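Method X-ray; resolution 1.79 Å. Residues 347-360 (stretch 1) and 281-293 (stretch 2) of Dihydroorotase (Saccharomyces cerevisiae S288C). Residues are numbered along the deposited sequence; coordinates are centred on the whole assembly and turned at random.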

# COMPACT_ATOMS: atom_id res chain seq x y z
N ILE C 347 -4.79 13.51 -12.21
CA ILE C 347 -5.36 13.75 -10.89
C ILE C 347 -4.29 14.43 -10.04
O ILE C 347 -3.27 13.80 -9.73
CB ILE C 347 -5.86 12.45 -10.24
CG1 ILE C 347 -6.63 11.61 -11.25
CG2 ILE C 347 -6.72 12.78 -9.04
CD1 ILE C 347 -7.94 12.26 -11.72
N PRO C 348 -4.47 15.69 -9.64
CA PRO C 348 -3.47 16.36 -8.82
C PRO C 348 -3.52 15.89 -7.37
O PRO C 348 -4.52 15.38 -6.87
CB PRO C 348 -3.87 17.84 -8.92
CG PRO C 348 -5.39 17.77 -9.06
CD PRO C 348 -5.64 16.56 -9.92
N PHE C 349 -2.38 16.08 -6.70
CA PHE C 349 -2.29 15.81 -5.28
C PHE C 349 -3.35 16.60 -4.51
O PHE C 349 -3.55 17.79 -4.75
CB PHE C 349 -0.89 16.18 -4.78
CG PHE C 349 -0.66 15.91 -3.34
CD1 PHE C 349 -0.88 14.65 -2.81
CD2 PHE C 349 -0.20 16.92 -2.50
CE1 PHE C 349 -0.67 14.41 -1.48
CE2 PHE C 349 0.03 16.69 -1.18
CZ PHE C 349 -0.21 15.43 -0.66
N LYS C 350 -4.04 15.91 -3.59
CA LYS C 350 -5.02 16.53 -2.69
C LYS C 350 -6.17 17.16 -3.46
O LYS C 350 -6.74 18.17 -3.02
CB LYS C 350 -4.36 17.57 -1.78
CG LYS C 350 -3.64 16.96 -0.58
CD LYS C 350 -2.86 18.00 0.20
CE LYS C 350 -3.76 19.12 0.70
NZ LYS C 350 -4.60 18.68 1.86
N ALA C 351 -6.53 16.55 -4.59
CA ALA C 351 -7.61 17.04 -5.42
C ALA C 351 -8.87 17.29 -4.60
O ALA C 351 -9.28 16.46 -3.79
CB ALA C 351 -7.90 16.03 -6.53
N GLY C 352 -9.46 18.48 -4.79
CA GLY C 352 -10.66 18.87 -4.09
C GLY C 352 -10.45 19.54 -2.76
O GLY C 352 -11.41 20.08 -2.19
N ASP C 353 -9.22 19.54 -2.23
CA ASP C 353 -8.98 20.09 -0.90
C ASP C 353 -8.82 21.61 -0.96
O ASP C 353 -8.67 22.21 -2.02
CB ASP C 353 -7.74 19.47 -0.28
CG ASP C 353 -7.94 18.03 0.13
OD1 ASP C 353 -9.08 17.53 0.01
OD2 ASP C 353 -6.96 17.41 0.59
N LYS C 354 -8.83 22.21 0.23
CA LYS C 354 -8.56 23.63 0.41
C LYS C 354 -7.08 23.87 0.69
O LYS C 354 -6.44 23.09 1.39
CB LYS C 354 -9.38 24.20 1.57
CG LYS C 354 -10.78 24.64 1.23
CD LYS C 354 -11.45 25.24 2.46
CE LYS C 354 -12.79 24.58 2.73
NZ LYS C 354 -12.64 23.20 3.27
N LEU C 355 -6.56 24.98 0.15
CA LEU C 355 -5.23 25.48 0.46
C LEU C 355 -5.36 26.92 0.94
O LEU C 355 -6.08 27.71 0.33
CB LEU C 355 -4.30 25.39 -0.75
CG LEU C 355 -3.90 23.99 -1.23
CD1 LEU C 355 -3.01 24.09 -2.44
CD2 LEU C 355 -3.20 23.26 -0.11
N SER C 356 -4.66 27.26 2.03
CA SER C 356 -4.79 28.59 2.62
C SER C 356 -4.08 29.67 1.82
O SER C 356 -4.38 30.86 2.00
CB SER C 356 -4.25 28.58 4.05
OG SER C 356 -5.16 27.96 4.95
N TRP C 357 -3.14 29.30 0.95
CA TRP C 357 -2.29 30.26 0.26
C TRP C 357 -2.39 30.09 -1.25
O TRP C 357 -2.74 29.03 -1.77
CB TRP C 357 -0.83 30.11 0.68
CG TRP C 357 -0.60 30.34 2.11
CD1 TRP C 357 -0.74 29.43 3.11
CD2 TRP C 357 -0.19 31.56 2.72
NE1 TRP C 357 -0.43 30.00 4.32
CE2 TRP C 357 -0.09 31.31 4.11
CE3 TRP C 357 0.11 32.83 2.24
CZ2 TRP C 357 0.29 32.30 5.01
CZ3 TRP C 357 0.49 33.81 3.14
CH2 TRP C 357 0.58 33.54 4.51
N SER C 358 -2.06 31.17 -1.96
CA SER C 358 -1.95 31.20 -3.41
C SER C 358 -0.59 31.80 -3.76
O SER C 358 0.10 32.33 -2.89
CB SER C 358 -3.09 32.00 -4.05
OG SER C 358 -4.35 31.60 -3.53
N VAL C 359 -0.21 31.71 -5.03
CA VAL C 359 1.10 32.20 -5.45
C VAL C 359 0.95 33.01 -6.73
O VAL C 359 0.18 32.65 -7.62
CB VAL C 359 2.13 31.05 -5.62
CG1 VAL C 359 1.75 30.14 -6.77
CG2 VAL C 359 3.55 31.61 -5.81
N ARG C 360 1.68 34.12 -6.81
CA ARG C 360 1.77 34.97 -7.99
C ARG C 360 3.21 35.43 -8.14
O ARG C 360 4.06 35.18 -7.27
CB ARG C 360 0.82 36.17 -7.89
CG ARG C 360 1.21 37.16 -6.81
CD ARG C 360 0.47 38.49 -6.97
NE ARG C 360 1.12 39.57 -6.23
CZ ARG C 360 0.81 39.90 -4.98
NH1 ARG C 360 -0.16 39.26 -4.35
NH2 ARG C 360 1.45 40.89 -4.37
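Stretch 2, residues 281-293: SFAIPYIAQVFEE

The most unusual feature of this contact is that its hydrogen bonds pair side chains of a helix with the other segment along its length, each joining a different kind of group. Y286 OH donates to F349 O at 2.6 Å, the shortest approach between the two stretches; S356 N donates to Q289 OE1 at 2.8 Å with an N-H...O angle of 173°, close to linear; and W357 NE1 reaches E292 OE1 at 2.8 Å, but its angle of 129° makes that bond weak.

Stretch 2 is helical from A283 to E293, with F282 at the N-cap position. The first turn is fixed by Y286 N to F282 O at 2.9 Å, and the i to i+4 pattern runs on to E293 N and Q289 O at 3.0 Å. Stretch 1 is mostly extended or turning: two overlapping type II turns, P348 to A351 and K350 to D353, lead into a two-residue strand, K354 to L355, and then a strand that starts at S358 and continues beyond R360. The second turn is closed by D353 N to K350 O at 2.9 Å and braced by a salt bridge from K350 NZ to D353 OD2 at 3.0 Å. G352 has phi/psi of 88/-10, where a CB would be jammed against the preceding carbonyl oxygen.

Overall, stretch 1 climbs with the helix, N to C, as far as S356, then runs back toward the helix start. The nearest CA pairs record the reversal: P348 lies 7.7 Å from S281 CA to CA, S356 6.5 Å from Q289, and W357 5.5 Å from P285; no single strand-like register describes the packing.

Y286 serves the turn end. Its CA-to-CB bond points sideways, yet its hydroxyl reaches the F349 carbonyl, and the edge of F349 meets its ring face, with centroids 5.1 Å apart and planes at 65°; F349 CD2 to Y286 CE1 is 3.7 Å. Further along, L355 CD1 packs among P285 CB at 3.7 Å, F282 CB at 4.1 Å and Y286 CD1 at 4.1 Å, while V359 CG1 lies 4.2 Å from P285 CD. W357 CD1 rests 3.8 Å from A288 CB, one helical turn before E292, so the same indole touches both residues.

A water joins the backbones: it donates to P285 O and to Q289 OE1, each 2.8 Å from its O, and accepts a weak bond from W357 N at 3.1 Å. Q289 OE1 thus receives both this water and S356 N, while Q289 NE2 donates to E293 OE2 at 3.2 Å. In all, 704 Å² is buried, counting both sides.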

# COMPACT_ATOMS: atom_id res chain seq x y z
N SER C 281 1.34 21.73 -10.16
CA SER C 281 0.40 22.84 -10.34
C SER C 281 0.19 23.67 -9.08
O SER C 281 -0.25 24.83 -9.18
CB SER C 281 -0.96 22.31 -10.83
OG SER C 281 -0.92 21.93 -12.20
N PHE C 282 0.46 23.12 -7.89
CA PHE C 282 0.26 23.87 -6.66
C PHE C 282 1.43 23.68 -5.72
O PHE C 282 1.27 23.73 -4.50
CB PHE C 282 -1.06 23.48 -5.99
CG PHE C 282 -2.25 23.69 -6.88
CD1 PHE C 282 -2.88 24.92 -6.93
CD2 PHE C 282 -2.71 22.67 -7.69
CE1 PHE C 282 -3.96 25.13 -7.76
CE2 PHE C 282 -3.79 22.87 -8.53
CZ PHE C 282 -4.41 24.10 -8.57
N ALA C 283 2.63 23.48 -6.29
CA ALA C 283 3.79 23.05 -5.52
C ALA C 283 4.03 23.92 -4.29
O ALA C 283 4.04 23.43 -3.16
CB ALA C 283 5.02 23.04 -6.43
N ILE C 284 4.21 25.23 -4.48
CA ILE C 284 4.55 26.06 -3.33
C ILE C 284 3.36 26.20 -2.37
O ILE C 284 3.56 26.10 -1.15
CB ILE C 284 5.08 27.43 -3.78
CG1 ILE C 284 6.34 27.25 -4.63
CG2 ILE C 284 5.40 28.28 -2.55
CD1 ILE C 284 7.50 26.64 -3.85
N PRO C 285 2.13 26.42 -2.85
CA PRO C 285 0.98 26.39 -1.93
C PRO C 285 0.88 25.13 -1.06
O PRO C 285 0.50 25.25 0.11
CB PRO C 285 -0.23 26.53 -2.87
CG PRO C 285 0.30 27.31 -4.03
CD PRO C 285 1.72 26.84 -4.21
N TYR C 286 1.21 23.94 -1.59
CA TYR C 286 1.21 22.74 -0.75
C TYR C 286 2.18 22.90 0.41
O TYR C 286 1.86 22.60 1.57
CB TYR C 286 1.62 21.49 -1.55
CG TYR C 286 0.67 21.00 -2.62
CD1 TYR C 286 -0.66 20.72 -2.33
CD2 TYR C 286 1.12 20.78 -3.91
CE1 TYR C 286 -1.51 20.26 -3.31
CE2 TYR C 286 0.29 20.31 -4.90
CZ TYR C 286 -1.04 20.05 -4.59
OH TYR C 286 -1.86 19.60 -5.58
N ILE C 287 3.41 23.33 0.11
CA ILE C 287 4.43 23.45 1.15
C ILE C 287 4.03 24.52 2.16
O ILE C 287 4.24 24.37 3.37
CB ILE C 287 5.79 23.76 0.50
CG1 ILE C 287 6.17 22.63 -0.46
CG2 ILE C 287 6.84 23.94 1.57
CD1 ILE C 287 6.37 21.29 0.23
N ALA C 288 3.45 25.62 1.68
CA ALA C 288 3.01 26.69 2.57
C ALA C 288 1.97 26.18 3.55
O ALA C 288 1.95 26.59 4.72
CB ALA C 288 2.46 27.85 1.75
N GLN C 289 1.11 25.26 3.11
CA GLN C 289 0.14 24.66 4.02
C GLN C 289 0.83 24.03 5.22
O GLN C 289 0.41 24.22 6.37
CB GLN C 289 -0.70 23.63 3.27
CG GLN C 289 -2.01 23.27 3.97
CD GLN C 289 -2.89 24.48 4.17
OE1 GLN C 289 -3.11 25.27 3.25
NE2 GLN C 289 -3.41 24.64 5.39
N VAL C 290 1.91 23.30 4.97
CA VAL C 290 2.62 22.60 6.03
C VAL C 290 3.30 23.60 6.97
O VAL C 290 3.22 23.47 8.20
CB VAL C 290 3.64 21.62 5.43
CG1 VAL C 290 4.45 20.94 6.55
CG2 VAL C 290 2.91 20.61 4.56
N PHE C 291 3.99 24.59 6.40
CA PHE C 291 4.72 25.53 7.24
C PHE C 291 3.77 26.39 8.06
O PHE C 291 4.09 26.74 9.20
CB PHE C 291 5.63 26.39 6.37
CG PHE C 291 6.93 25.71 6.00
CD1 PHE C 291 6.95 24.65 5.11
CD2 PHE C 291 8.13 26.14 6.54
CE1 PHE C 291 8.14 24.03 4.75
CE2 PHE C 291 9.33 25.53 6.19
CZ PHE C 291 9.33 24.46 5.29
N GLU C 292 2.59 26.71 7.53
CA GLU C 292 1.59 27.42 8.31
C GLU C 292 1.10 26.57 9.48
O GLU C 292 1.09 27.02 10.63
CB GLU C 292 0.42 27.83 7.42
CG GLU C 292 -0.78 28.31 8.21
CD GLU C 292 -1.57 29.37 7.48
OE1 GLU C 292 -2.09 29.06 6.39
OE2 GLU C 292 -1.67 30.50 8.00
N GLU C 293 0.70 25.33 9.19
CA GLU C 293 0.22 24.45 10.24
C GLU C 293 1.29 24.19 11.29
O GLU C 293 0.97 23.97 12.47
CB GLU C 293 -0.28 23.14 9.62
CG GLU C 293 -1.51 23.33 8.71
CD GLU C 293 -1.95 22.06 7.99
OE1 GLU C 293 -1.27 21.03 8.15
OE2 GLU C 293 -2.96 22.11 7.25
O HOH W 1 -1.51 26.76 1.45